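Local atomic coordinates of protein-disulfide isomerase (Novosphingobium aromaticivorans, PDB entry 3GMF), a protein that probably acts as a thiol-disulfide oxidoreductase or isomerase with a thioredoxin-like fold and a Cys-X-X-Cys sequence at the start of a helix. Residues L17-F22 / P170-D175; V23-P28 / P62-V67; E54-V59 / A154-E159. All blocks are in the same frame, centred on the assembly; numbering follows the deposited sequence.

Contact 1 (L17-F22 / P170-D175)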
ATOM      1  N   LEU A  17      11.358  16.066   8.797  1.00 39.28           N
ATOM      2  CA  LEU A  17      11.708  14.803   8.137  1.00 35.17           C
ATOM      3  C   LEU A  17      10.462  14.219   7.477  1.00 30.05           C
ATOM      4  O   LEU A  17       9.507  13.827   8.149  1.00 31.00           O
ATOM      5  CB  LEU A  17      12.358  13.785   9.095  1.00 31.68           C
ATOM      6  CG  LEU A  17      13.160  12.613   8.478  1.00 36.16           C
ATOM      7  CD1 LEU A  17      13.906  11.844   9.551  1.00 36.04           C
ATOM      8  CD2 LEU A  17      12.314  11.613   7.692  1.00 41.70           C
ATOM      9  N   ARG A  18      10.498  14.131   6.156  1.00 27.01           N
ATOM     10  CA  ARG A  18       9.407  13.509   5.428  1.00 27.55           C
ATOM     11  C   ARG A  18       9.904  12.195   4.823  1.00 26.41           C
ATOM     12  O   ARG A  18      10.749  12.209   3.920  1.00 28.57           O
ATOM     13  CB  ARG A  18       8.925  14.449   4.327  1.00 27.82           C
ATOM     14  CG  ARG A  18       7.801  13.903   3.442  1.00 34.13           C
ATOM     15  CD  ARG A  18       6.485  13.772   4.191  1.00 30.34           C
ATOM     16  NE  ARG A  18       5.902  15.076   4.534  1.00 34.71           N
ATOM     17  CZ  ARG A  18       5.064  15.770   3.763  1.00 39.18           C
ATOM     18  NH1 ARG A  18       4.684  15.304   2.580  1.00 36.96           N
ATOM     19  NH2 ARG A  18       4.588  16.938   4.187  1.00 40.17           N
ATOM     20  N   LEU A  19       9.372  11.084   5.335  1.00 25.17           N
ATOM     21  CA  LEU A  19       9.708   9.750   4.833  1.00 19.83           C
ATOM     22  C   LEU A  19       8.610   9.350   3.846  1.00 25.54           C
ATOM     23  O   LEU A  19       7.444   9.242   4.223  1.00 26.37           O
ATOM     24  CB  LEU A  19       9.729   8.732   5.984  1.00 22.82           C
ATOM     25  CG  LEU A  19       9.889   7.258   5.572  1.00 22.13           C
ATOM     26  CD1 LEU A  19      11.246   7.001   4.844  1.00 22.96           C
ATOM     27  CD2 LEU A  19       9.697   6.316   6.752  1.00 24.72           C
ATOM     28  N   VAL A  20       8.999   9.109   2.600  1.00 20.64           N
ATOM     29  CA  VAL A  20       8.069   8.584   1.593  1.00 20.29           C
ATOM     30  C   VAL A  20       8.319   7.092   1.444  1.00 22.25           C
ATOM     31  O   VAL A  20       9.464   6.690   1.275  1.00 21.35           O
ATOM     32  CB  VAL A  20       8.292   9.239   0.239  1.00 20.57           C
ATOM     33  CG1 VAL A  20       7.422   8.576  -0.834  1.00 25.56           C
ATOM     34  CG2 VAL A  20       7.962  10.733   0.338  1.00 22.74           C
ATOM     35  N   GLU A  21       7.248   6.297   1.465  1.00 20.02           N
ATOM     36  CA  GLU A  21       7.334   4.823   1.361  1.00 20.58           C
ATOM     37  C   GLU A  21       6.573   4.432   0.107  1.00 22.73           C
ATOM     38  O   GLU A  21       5.416   4.823  -0.027  1.00 22.10           O
ATOM     39  CB  GLU A  21       6.637   4.145   2.550  1.00 24.40           C
ATOM     40  CG  GLU A  21       7.157   4.545   3.947  1.00 23.93           C
ATOM     41  CD  GLU A  21       6.487   3.749   5.081  1.00 27.66           C
ATOM     42  OE1 GLU A  21       5.430   3.136   4.849  1.00 28.58           O
ATOM     43  OE2 GLU A  21       7.039   3.728   6.196  1.00 30.08           O
ATOM     44  N   PHE A  22       7.233   3.729  -0.826  1.00 17.77           N
ATOM     45  CA  PHE A  22       6.568   3.178  -2.006  1.00 19.67           C
ATOM     46  C   PHE A  22       6.351   1.729  -1.675  1.00 19.15           C
ATOM     47  O   PHE A  22       7.320   0.964  -1.540  1.00 20.18           O
ATOM     48  CB  PHE A  22       7.457   3.293  -3.253  1.00 21.31           C
ATOM     49  CG  PHE A  22       7.802   4.711  -3.630  1.00 23.28           C
ATOM     50  CD1 PHE A  22       6.971   5.449  -4.470  1.00 22.63           C
ATOM     51  CD2 PHE A  22       8.977   5.295  -3.170  1.00 23.82           C
ATOM     52  CE1 PHE A  22       7.306   6.768  -4.837  1.00 22.24           C
ATOM     53  CE2 PHE A  22       9.316   6.595  -3.551  1.00 26.12           C
ATOM     54  CZ  PHE A  22       8.467   7.337  -4.363  1.00 26.00           C
ATOM     55  N   PRO A 170       9.677  -2.766  -0.518  1.00 21.26           N
ATOM     56  CA  PRO A 170       9.367  -1.341  -0.386  1.00 21.47           C
ATOM     57  C   PRO A 170      10.584  -0.538  -0.822  1.00 18.94           C
ATOM     58  O   PRO A 170      11.712  -1.055  -0.778  1.00 19.83           O
ATOM     59  CB  PRO A 170       9.159  -1.163   1.133  1.00 20.32           C
ATOM     60  CG  PRO A 170      10.024  -2.205   1.734  1.00 23.51           C
ATOM     61  CD  PRO A 170       9.879  -3.392   0.804  1.00 22.70           C
ATOM     62  N   SER A 171      10.352   0.688  -1.267  1.00 17.84           N
ATOM     63  CA  SER A 171      11.445   1.632  -1.486  1.00 19.91           C
ATOM     64  C   SER A 171      11.110   2.920  -0.750  1.00 21.71           C
ATOM     65  O   SER A 171       9.947   3.165  -0.410  1.00 21.34           O
ATOM     66  CB  SER A 171      11.658   1.890  -2.983  1.00 20.73           C
ATOM     67  OG  SER A 171      12.158   0.733  -3.643  1.00 22.31           O
ATOM     68  N   PHE A 172      12.125   3.760  -0.526  1.00 22.06           N
ATOM     69  CA  PHE A 172      11.966   4.909   0.358  1.00 21.27           C
ATOM     70  C   PHE A 172      12.663   6.135  -0.189  1.00 24.56           C
ATOM     71  O   PHE A 172      13.693   6.015  -0.831  1.00 23.02           O
ATOM     72  CB  PHE A 172      12.539   4.573   1.748  1.00 19.98           C
ATOM     73  CG  PHE A 172      11.967   3.318   2.334  1.00 20.97           C
ATOM     74  CD1 PHE A 172      10.678   3.329   2.871  1.00 20.15           C
ATOM     75  CD2 PHE A 172      12.696   2.129   2.320  1.00 21.58           C
ATOM     76  CE1 PHE A 172      10.127   2.166   3.376  1.00 18.62           C
ATOM     77  CE2 PHE A 172      12.149   0.941   2.858  1.00 21.32           C
ATOM     78  CZ  PHE A 172      10.886   0.979   3.393  1.00 17.41           C
ATOM     79  N   MET A 173      12.085   7.306   0.079  1.00 22.98           N
ATOM     80  CA  MET A 173      12.823   8.567  -0.076  1.00 25.27           C
ATOM     81  C   MET A 173      12.816   9.360   1.221  1.00 25.93           C
ATOM     82  O   MET A 173      11.834   9.344   1.976  1.00 25.83           O
ATOM     83  CB  MET A 173      12.304   9.496  -1.209  1.00 29.58           C
ATOM     84  CG  MET A 173      11.514   8.921  -2.383  1.00 45.29           C
ATOM     85  SD  MET A 173      11.276  10.298  -3.598  1.00 33.13           S
ATOM     86  CE  MET A 173      12.894  10.372  -4.319  1.00 52.68           C
ATOM     87  N   ILE A 174      13.922  10.048   1.496  1.00 30.92           N
ATOM     88  CA  ILE A 174      13.939  10.989   2.620  1.00 37.91           C
ATOM     89  C   ILE A 174      14.296  12.348   2.051  1.00 43.13           C
ATOM     90  O   ILE A 174      15.284  12.488   1.314  1.00 32.50           O
ATOM     91  CB  ILE A 174      14.895  10.584   3.765  1.00 39.46           C
ATOM     92  CG1 ILE A 174      14.461   9.271   4.425  1.00 35.72           C
ATOM     93  CG2 ILE A 174      14.925  11.674   4.826  1.00 29.81           C
ATOM     94  CD1 ILE A 174      15.412   8.768   5.483  1.00 42.06           C
ATOM     95  N   ASP A 175      13.435  13.325   2.336  1.00 47.29           N
ATOM     96  CA  ASP A 175      13.617  14.703   1.897  1.00 49.76           C
ATOM     97  C   ASP A 175      14.019  14.773   0.410  1.00 47.16           C
ATOM     98  O   ASP A 175      14.986  15.440   0.051  1.00 46.38           O
ATOM     99  CB  ASP A 175      14.620  15.429   2.827  1.00 51.71           C
ATOM    100  CG  ASP A 175      14.229  15.347   4.320  1.00 53.57           C
ATOM    101  OD1 ASP A 175      13.029  15.154   4.636  1.00 45.43           O
ATOM    102  OD2 ASP A 175      15.128  15.493   5.186  1.00 44.14           O
TER
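In the central sheet of the thioredoxin fold, Val20 and Phe22 of strand 17-22 pair with Met173 and Ser171 of the antiparallel strand that follows cis-Pro170, the proline that touches His29 and Cys30 at the start of helix 28-46. Val20 and Met173 exchange two backbone hydrogen bonds, N to O, each 2.9 Å long. Phe22 and Ser171 form the second such pair, with Phe22 N to Ser171 O at 2.8 Å. At the far end the pattern changes: the backbone turns at Asp175, and its carboxylate takes the place of a carbonyl. Asp175 OD1 accepts from Arg18 N at 3.1 Å in an almost straight bond (176°), while Asp175 N returns a weak bond to Arg18 O. The other oxygen, OD2, forms a salt bridge to Arg195.

On the face of Val20 and Phe22, Met173 CG lies in the plane of the Phe22 ring at its edge, 3.4 Å from CE2. Met173 SD follows at the same edge, 5.3 Å from the ring centroid, a Met-aromatic contact, while Val20 CG1 sits over one face of the ring. The opposite face carries Leu19, Glu21, Phe172 and Ile174. Here Glu21 CG, anti to its carbonyl carbon (chi1 -57°), meets the edge of the Phe172 ring 3.8 Å from CE1. Leu19 CD1 packs on Ile174 CG1 at 4.0 Å, and helix 185-196 covers this leucine. Glu21 probably corresponds to the buried acid that precedes the Cys-X-X-Cys sequence in DsbA-like proteins. Backbone hydrogen bonds thus fix the register, mostly apolar side chains fill both faces, and at the outer end Asp175 is shared between a backbone N-H and Arg195.

Contact 2 (V23-P28 / P62-V67)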
ATOM      1  N   VAL A  23       5.091   1.337  -1.509  1.00 22.35           N
ATOM      2  CA  VAL A  23       4.794  -0.017  -1.005  1.00 17.76           C
ATOM      3  C   VAL A  23       3.693  -0.675  -1.839  1.00 19.66           C
ATOM      4  O   VAL A  23       2.884   0.000  -2.473  1.00 18.07           O
ATOM      5  CB  VAL A  23       4.401  -0.043   0.504  1.00 18.99           C
ATOM      6  CG1 VAL A  23       5.563   0.521   1.390  1.00 23.30           C
ATOM      7  CG2 VAL A  23       3.087   0.723   0.742  1.00 22.77           C
ATOM      8  N   SER A  24       3.655  -2.007  -1.777  1.00 19.32           N
ATOM      9  CA  SER A  24       2.737  -2.791  -2.591  1.00 19.47           C
ATOM     10  C   SER A  24       2.074  -3.845  -1.718  1.00 19.75           C
ATOM     11  O   SER A  24       2.771  -4.510  -0.953  1.00 19.79           O
ATOM     12  CB  SER A  24       3.525  -3.489  -3.689  1.00 20.65           C
ATOM     13  OG  SER A  24       2.786  -4.578  -4.240  1.00 21.33           O
ATOM     14  N   TYR A  25       0.753  -4.010  -1.860  1.00 18.79           N
ATOM     15  CA  TYR A  25      -0.006  -4.981  -1.006  1.00 21.36           C
ATOM     16  C   TYR A  25       0.325  -6.443  -1.254  1.00 20.26           C
ATOM     17  O   TYR A  25       0.036  -7.293  -0.407  1.00 21.17           O
ATOM     18  CB  TYR A  25      -1.524  -4.766  -1.108  1.00 20.30           C
ATOM     19  CG  TYR A  25      -1.954  -3.419  -0.578  1.00 24.55           C
ATOM     20  CD1 TYR A  25      -1.902  -3.151   0.799  1.00 25.49           C
ATOM     21  CD2 TYR A  25      -2.407  -2.411  -1.438  1.00 23.15           C
ATOM     22  CE1 TYR A  25      -2.278  -1.917   1.307  1.00 23.75           C
ATOM     23  CE2 TYR A  25      -2.798  -1.131  -0.926  1.00 20.87           C
ATOM     24  CZ  TYR A  25      -2.724  -0.912   0.450  1.00 23.32           C
ATOM     25  OH  TYR A  25      -3.093   0.314   0.953  1.00 26.98           O
ATOM     26  N   THR A  26       0.902  -6.744  -2.417  1.00 22.48           N
ATOM     27  CA  THR A  26       1.199  -8.151  -2.778  1.00 21.23           C
ATOM     28  C   THR A  26       2.658  -8.529  -2.546  1.00 19.71           C
ATOM     29  O   THR A  26       3.092  -9.634  -2.898  1.00 24.27           O
ATOM     30  CB  THR A  26       0.810  -8.461  -4.232  1.00 24.37           C
ATOM     31  OG1 THR A  26       1.466  -7.529  -5.123  1.00 21.90           O
ATOM     32  CG2 THR A  26      -0.707  -8.389  -4.400  1.00 23.94           C
ATOM     33  N   CYS A  27       3.422  -7.601  -1.969  1.00 23.73           N
ATOM     34  CA  CYS A  27       4.863  -7.786  -1.774  1.00 22.09           C
ATOM     35  C   CYS A  27       5.148  -8.304  -0.362  1.00 23.84           C
ATOM     36  O   CYS A  27       4.748  -7.683   0.628  1.00 21.88           O
ATOM     37  CB  CYS A  27       5.587  -6.445  -2.024  1.00 22.76           C
ATOM     38  SG  CYS A  27       7.321  -6.429  -1.520  1.00 23.25           S
ATOM     39  N   PRO A  28       5.859  -9.439  -0.252  1.00 23.91           N
ATOM     40  CA  PRO A  28       6.136 -10.013   1.068  1.00 22.94           C
ATOM     41  C   PRO A  28       7.084  -9.133   1.885  1.00 24.08           C
ATOM     42  O   PRO A  28       7.005  -9.105   3.124  1.00 23.15           O
ATOM     43  CB  PRO A  28       6.813 -11.345   0.718  1.00 27.08           C
ATOM     44  CG  PRO A  28       7.465 -11.092  -0.621  1.00 24.32           C
ATOM     45  CD  PRO A  28       6.466 -10.233  -1.343  1.00 25.07           C
ATOM     46  N   PRO A  62      -2.777  -6.575 -10.712  1.00 19.76           N
ATOM     47  CA  PRO A  62      -4.195  -6.296 -10.504  1.00 20.80           C
ATOM     48  C   PRO A  62      -4.727  -6.740  -9.127  1.00 20.62           C
ATOM     49  O   PRO A  62      -5.777  -6.258  -8.720  1.00 21.93           O
ATOM     50  CB  PRO A  62      -4.892  -7.077 -11.638  1.00 22.92           C
ATOM     51  CG  PRO A  62      -3.804  -7.427 -12.587  1.00 31.44           C
ATOM     52  CD  PRO A  62      -2.562  -7.579 -11.770  1.00 26.32           C
ATOM     53  N   ILE A  63      -4.037  -7.670  -8.463  1.00 18.96           N
ATOM     54  CA  ILE A  63      -4.434  -8.074  -7.089  1.00 19.77           C
ATOM     55  C   ILE A  63      -4.154  -6.919  -6.105  1.00 21.74           C
ATOM     56  O   ILE A  63      -5.026  -6.501  -5.322  1.00 22.46           O
ATOM     57  CB  ILE A  63      -3.718  -9.349  -6.660  1.00 22.12           C
ATOM     58  CG1 ILE A  63      -4.086 -10.490  -7.611  1.00 24.23           C
ATOM     59  CG2 ILE A  63      -4.170  -9.801  -5.235  1.00 20.82           C
ATOM     60  CD1 ILE A  63      -3.071 -11.620  -7.552  1.00 27.86           C
ATOM     61  N   ASP A  64      -2.929  -6.411  -6.181  1.00 21.29           N
ATOM     62  CA  ASP A  64      -2.508  -5.144  -5.538  1.00 18.43           C
ATOM     63  C   ASP A  64      -3.506  -4.011  -5.819  1.00 19.96           C
ATOM     64  O   ASP A  64      -3.970  -3.336  -4.892  1.00 19.70           O
ATOM     65  CB  ASP A  64      -1.126  -4.782  -6.097  1.00 19.90           C
ATOM     66  CG  ASP A  64      -0.344  -3.818  -5.209  1.00 21.60           C
ATOM     67  OD1 ASP A  64      -0.844  -3.370  -4.146  1.00 21.39           O
ATOM     68  OD2 ASP A  64       0.807  -3.511  -5.600  1.00 23.98           O
ATOM     69  N   MET A  65      -3.843  -3.829  -7.101  1.00 21.88           N
ATOM     70  CA  MET A  65      -4.811  -2.795  -7.515  1.00 18.86           C
ATOM     71  C   MET A  65      -6.140  -2.965  -6.778  1.00 22.55           C
ATOM     72  O   MET A  65      -6.727  -1.985  -6.332  1.00 20.94           O
ATOM     73  CB  MET A  65      -5.055  -2.809  -9.035  1.00 18.86           C
ATOM     74  CG  MET A  65      -5.987  -1.655  -9.484  1.00 22.90           C
ATOM     75  SD  MET A  65      -5.437   0.076  -9.133  1.00 15.86           S
ATOM     76  CE  MET A  65      -4.426   0.281 -10.606  1.00 24.78           C
ATOM     77  N   THR A  66      -6.614  -4.212  -6.689  1.00 23.24           N
ATOM     78  CA  THR A  66      -7.902  -4.499  -6.030  1.00 24.40           C
ATOM     79  C   THR A  66      -7.856  -4.087  -4.555  1.00 21.87           C
ATOM     80  O   THR A  66      -8.765  -3.425  -4.060  1.00 23.43           O
ATOM     81  CB  THR A  66      -8.274  -5.991  -6.182  1.00 24.36           C
ATOM     82  OG1 THR A  66      -8.305  -6.344  -7.571  1.00 24.09           O
ATOM     83  CG2 THR A  66      -9.663  -6.299  -5.540  1.00 24.83           C
ATOM     84  N   VAL A  67      -6.782  -4.466  -3.860  1.00 22.30           N
ATOM     85  CA  VAL A  67      -6.602  -4.032  -2.463  1.00 21.11           C
ATOM     86  C   VAL A  67      -6.505  -2.498  -2.331  1.00 20.45           C
ATOM     87  O   VAL A  67      -7.128  -1.893  -1.446  1.00 21.90           O
ATOM     88  CB  VAL A  67      -5.387  -4.699  -1.838  1.00 25.07           C
ATOM     89  CG1 VAL A  67      -5.233  -4.217  -0.416  1.00 24.35           C
ATOM     90  CG2 VAL A  67      -5.577  -6.209  -1.865  1.00 20.96           C
TER
HETATM   91  O   HOH W   1       0.094  -0.800  -3.758  1.00 24.05           O
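The Tyr25 ring lies under Val67, whose CG1 rests over one face, 3.4 Å from CG and displaced toward the rim. This CH-pi contact, 3.6 Å from CG1 of Val67 to the centroid of the Tyr25 ring, packs the turn of the thioredoxin-type Cys-X-X-Cys segment against the first turns of helix 62-73. With chi1 at 179°, Val67 CG1 is anti to its backbone N, which puts this methyl over the ring. At the far end of the ring, Tyr25 OH is hydrogen-bonded to His83 and Thr71.

The polar half of the contact belongs to Asp64. Its CG is anti to the backbone N, and its carboxylate reaches the type I turn that runs from Ser24 to Cys27. Ser24 OG donates to Asp64 OD2 at 2.6 Å, and Tyr25 N donates to Asp64 OD1 at 2.9 Å. Both donors stand on the same side of the carboxylate, well above its plane, by 59° for Ser24 OG. A water lies on the other side, 2.8 Å from Asp64 OD1 and also close to Val23 O. Asp64 OD2 accepts from Arg60 N as well, and Ser24 OG has a further bond with Arg60 NE. This buried acid therefore has several donors around it, which would tend to stabilise a negative charge. Carboxylate and Tyr25 ring planes are 87° apart, with Asp64 OD1 3.3 Å from Tyr25 CD2.

Thr26 OG1 is hydrogen-bonded to Asp61 and Arg60, while its methyl CG2 packs on the first turn of helix 62-73, 3.8 Å from Ile63 CG2 and 3.5 Å from Asp64 N.

Contact 3 (E54-V59 / A154-E159)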
ATOM      1  N   GLU A  54       4.715   9.548   4.407  1.00 25.77           N
ATOM      2  CA  GLU A  54       3.858   9.619   3.252  1.00 25.02           C
ATOM      3  C   GLU A  54       3.842   8.245   2.590  1.00 26.80           C
ATOM      4  O   GLU A  54       4.846   7.812   2.028  1.00 26.27           O
ATOM      5  CB  GLU A  54       4.378  10.650   2.269  1.00 26.00           C
ATOM      6  CG  GLU A  54       3.495  10.856   1.072  1.00 25.39           C
ATOM      7  CD  GLU A  54       4.003  11.995   0.212  1.00 40.59           C
ATOM      8  OE1 GLU A  54       4.625  12.935   0.761  1.00 43.95           O
ATOM      9  OE2 GLU A  54       3.779  11.953  -1.000  1.00 36.64           O
ATOM     10  N   VAL A  55       2.716   7.560   2.681  1.00 25.12           N
ATOM     11  CA  VAL A  55       2.588   6.222   2.104  1.00 22.96           C
ATOM     12  C   VAL A  55       2.073   6.373   0.696  1.00 23.57           C
ATOM     13  O   VAL A  55       1.043   7.003   0.465  1.00 26.33           O
ATOM     14  CB  VAL A  55       1.655   5.337   2.956  1.00 24.20           C
ATOM     15  CG1 VAL A  55       1.339   4.015   2.248  1.00 27.36           C
ATOM     16  CG2 VAL A  55       2.302   5.088   4.306  1.00 26.24           C
ATOM     17  N   ARG A  56       2.837   5.836  -0.244  1.00 22.60           N
ATOM     18  CA  ARG A  56       2.377   5.811  -1.619  0.50 21.23           C
ATOM     19  C   ARG A  56       2.103   4.383  -2.056  1.00 26.35           C
ATOM     20  O   ARG A  56       2.912   3.461  -1.844  1.00 25.32           O
ATOM     21  CB  ARG A  56       3.349   6.502  -2.563  0.50 16.35           C
ATOM     22  CG  ARG A  56       3.570   7.979  -2.254  0.50 16.37           C
ATOM     23  CD  ARG A  56       4.613   8.519  -3.192  0.50 14.81           C
ATOM     24  NE  ARG A  56       4.987   9.890  -2.873  0.50 22.67           N
ATOM     25  CZ  ARG A  56       5.751  10.651  -3.646  0.50 32.60           C
ATOM     26  NH1 ARG A  56       6.209  10.188  -4.807  0.50 31.34           N
ATOM     27  NH2 ARG A  56       6.048  11.877  -3.263  0.50 14.42           N
ATOM     28  N   ASN A  57       0.920   4.205  -2.639  1.00 21.82           N
ATOM     29  CA  ASN A  57       0.531   2.902  -3.169  1.00 22.75           C
ATOM     30  C   ASN A  57       1.213   2.695  -4.508  1.00 21.63           C
ATOM     31  O   ASN A  57       0.825   3.265  -5.533  1.00 25.84           O
ATOM     32  CB  ASN A  57      -0.984   2.793  -3.311  1.00 21.56           C
ATOM     33  CG  ASN A  57      -1.699   2.945  -1.992  1.00 23.68           C
ATOM     34  OD1 ASN A  57      -2.469   3.885  -1.789  1.00 27.01           O
ATOM     35  ND2 ASN A  57      -1.453   2.028  -1.091  1.00 25.07           N
ATOM     36  N   PHE A  58       2.250   1.873  -4.483  1.00 18.31           N
ATOM     37  CA  PHE A  58       2.976   1.536  -5.696  1.00 19.20           C
ATOM     38  C   PHE A  58       2.333   0.246  -6.200  1.00 20.45           C
ATOM     39  O   PHE A  58       2.653  -0.848  -5.718  1.00 21.83           O
ATOM     40  CB  PHE A  58       4.446   1.318  -5.372  1.00 19.92           C
ATOM     41  CG  PHE A  58       5.302   1.106  -6.580  1.00 22.00           C
ATOM     42  CD1 PHE A  58       5.697   2.180  -7.360  1.00 24.98           C
ATOM     43  CD2 PHE A  58       5.701  -0.186  -6.945  1.00 23.99           C
ATOM     44  CE1 PHE A  58       6.488   1.979  -8.492  1.00 25.05           C
ATOM     45  CE2 PHE A  58       6.502  -0.407  -8.067  1.00 21.06           C
ATOM     46  CZ  PHE A  58       6.896   0.673  -8.837  1.00 22.57           C
ATOM     47  N   VAL A  59       1.440   0.381  -7.186  1.00 17.53           N
ATOM     48  CA  VAL A  59       0.589  -0.753  -7.569  1.00 18.52           C
ATOM     49  C   VAL A  59       1.262  -1.597  -8.647  1.00 21.52           C
ATOM     50  O   VAL A  59       1.512  -1.096  -9.748  1.00 20.70           O
ATOM     51  CB  VAL A  59      -0.773  -0.247  -8.071  1.00 21.28           C
ATOM     52  CG1 VAL A  59      -1.613  -1.431  -8.564  1.00 21.71           C
ATOM     53  CG2 VAL A  59      -1.518   0.533  -6.960  1.00 17.14           C
ATOM     54  N   ALA A 154      -3.002   4.070 -11.002  1.00 18.86           N
ATOM     55  CA  ALA A 154      -2.065   3.705 -12.073  1.00 21.44           C
ATOM     56  C   ALA A 154      -1.147   4.890 -12.452  1.00 24.57           C
ATOM     57  O   ALA A 154       0.065   4.736 -12.611  1.00 21.54           O
ATOM     58  CB  ALA A 154      -2.824   3.202 -13.297  1.00 20.34           C
ATOM     59  N   ALA A 155      -1.728   6.083 -12.525  1.00 24.85           N
ATOM     60  CA  ALA A 155      -0.956   7.285 -12.892  1.00 28.31           C
ATOM     61  C   ALA A 155       0.074   7.631 -11.809  1.00 25.99           C
ATOM     62  O   ALA A 155       1.220   8.007 -12.100  1.00 23.15           O
ATOM     63  CB  ALA A 155      -1.911   8.473 -13.157  1.00 27.49           C
ATOM     64  N   GLU A 156      -0.346   7.513 -10.559  1.00 20.43           N
ATOM     65  CA  GLU A 156       0.536   7.750  -9.414  1.00 19.76           C
ATOM     66  C   GLU A 156       1.718   6.754  -9.434  1.00 22.16           C
ATOM     67  O   GLU A 156       2.874   7.110  -9.172  1.00 19.74           O
ATOM     68  CB  GLU A 156      -0.315   7.637  -8.138  1.00 22.65           C
ATOM     69  CG  GLU A 156       0.442   7.799  -6.855  1.00 30.49           C
ATOM     70  CD  GLU A 156       0.816   6.455  -6.289  1.00 26.88           C
ATOM     71  OE1 GLU A 156      -0.062   5.553  -6.235  1.00 30.60           O
ATOM     72  OE2 GLU A 156       1.990   6.304  -5.910  1.00 34.56           O
ATOM     73  N   THR A 157       1.416   5.503  -9.753  1.00 18.80           N
ATOM     74  CA  THR A 157       2.413   4.450  -9.837  1.00 18.48           C
ATOM     75  C   THR A 157       3.376   4.751 -10.990  1.00 21.80           C
ATOM     76  O   THR A 157       4.610   4.611 -10.850  1.00 21.83           O
ATOM     77  CB  THR A 157       1.732   3.067 -10.041  1.00 17.99           C
ATOM     78  OG1 THR A 157       0.937   2.786  -8.878  1.00 20.75           O
ATOM     79  CG2 THR A 157       2.783   1.946 -10.235  1.00 21.10           C
ATOM     80  N   ASP A 158       2.815   5.182 -12.116  1.00 19.93           N
ATOM     81  CA  ASP A 158       3.636   5.515 -13.284  1.00 17.22           C
ATOM     82  C   ASP A 158       4.587   6.679 -12.931  1.00 20.23           C
ATOM     83  O   ASP A 158       5.731   6.681 -13.405  1.00 23.90           O
ATOM     84  CB  ASP A 158       2.761   5.900 -14.480  1.00 19.64           C
ATOM     85  CG  ASP A 158       2.054   4.701 -15.125  1.00 17.93           C
ATOM     86  OD1 ASP A 158       2.386   3.521 -14.812  1.00 22.35           O
ATOM     87  OD2 ASP A 158       1.152   4.965 -15.950  1.00 20.61           O
ATOM     88  N   GLU A 159       4.124   7.632 -12.118  1.00 21.78           N
ATOM     89  CA  GLU A 159       4.972   8.778 -11.652  1.00 21.72           C
ATOM     90  C   GLU A 159       6.187   8.286 -10.874  1.00 24.05           C
ATOM     91  O   GLU A 159       7.308   8.774 -11.074  1.00 24.71           O
ATOM     92  CB  GLU A 159       4.163   9.773 -10.798  1.00 22.56           C
ATOM     93  CG  GLU A 159       4.884  11.127 -10.496  1.00 29.21           C
ATOM     94  CD  GLU A 159       5.765  11.151  -9.236  1.00 46.76           C
ATOM     95  OE1 GLU A 159       5.795  10.172  -8.460  1.00 44.95           O
ATOM     96  OE2 GLU A 159       6.448  12.177  -9.017  1.00 53.05           O
TER
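Thr157 of helix 147-164 presses against the Phe58-Val59 backbone, just past the end of strand 51-57. Its CB lies 3.9 Å from Val59 N. The hydroxyl OG1 stands anti to the carbonyl carbon (chi1 -64°) and accepts from Val59 N at 3.0 Å in a nearly straight bond (168°). That oxygen is also hydrogen-bonded to Leu153 O one helical turn back, so a single hydroxyl ties the extended chain to the helix backbone. The methyl CG2 lies beside the same valine, 3.3 Å from Val59 O, and sits over one face of the Phe58 ring, 4.3 Å from the centroid and shifted toward the rim, a CH-pi contact. The CB of Val59 packs on the flank of OG1.

Glu156, one residue earlier in the helix, runs from a CG anti to the backbone N into a bend at chi2 that turns CD toward the Asn57 carbonyl. Its OE1 comes to 2.6 Å from Asn57 O, too close for two bare acceptors, so the acid probably carries a proton. OE2 lies beside Arg56 CB.

Further out, Arg56 has two conformers. In the one described here its guanidinium grips Glu54 side-on: NE and NH2 both reach OE2 of Glu54 from the same face of its carboxylate, NE at 3.0 Å. The salt bridge from Arg56 NH1 to Glu159 OE1, long at 3.7 Å, is doubtful for the same reason. Glu54 OE1 pairs in addition with Arg18 on the neighbouring strand. The helix crosses strand 54-57 at -109° and lies on the side of Arg56, whereas Val55 turns to helix 76-88; the strand itself runs between strands 7-10 and 17-23.

In the fold
Contacts 1 and 3 share the central sheet: strands 17-23 and 51-57 are neighbours in it, joined by backbone bonds such as Leu19 O to Glu54 N. Contact 2 begins where strand 17-23 ends, and Val23 still pairs with Arg56 and Phe58 there. Contacts 1 and 2 are buried; contact 3 is only partly buried. The chemistry differs accordingly. The strand pair relies on backbone bonds and apolar side chains, contact 2 on a buried aspartate gripping a turn, beside a valine methyl over a tyrosine ring, and contact 3 on a threonine and an outer set of charges. Pro170 packs on Val23, bringing contact 1 against contact 2 near the Cys-X-X-Cys region.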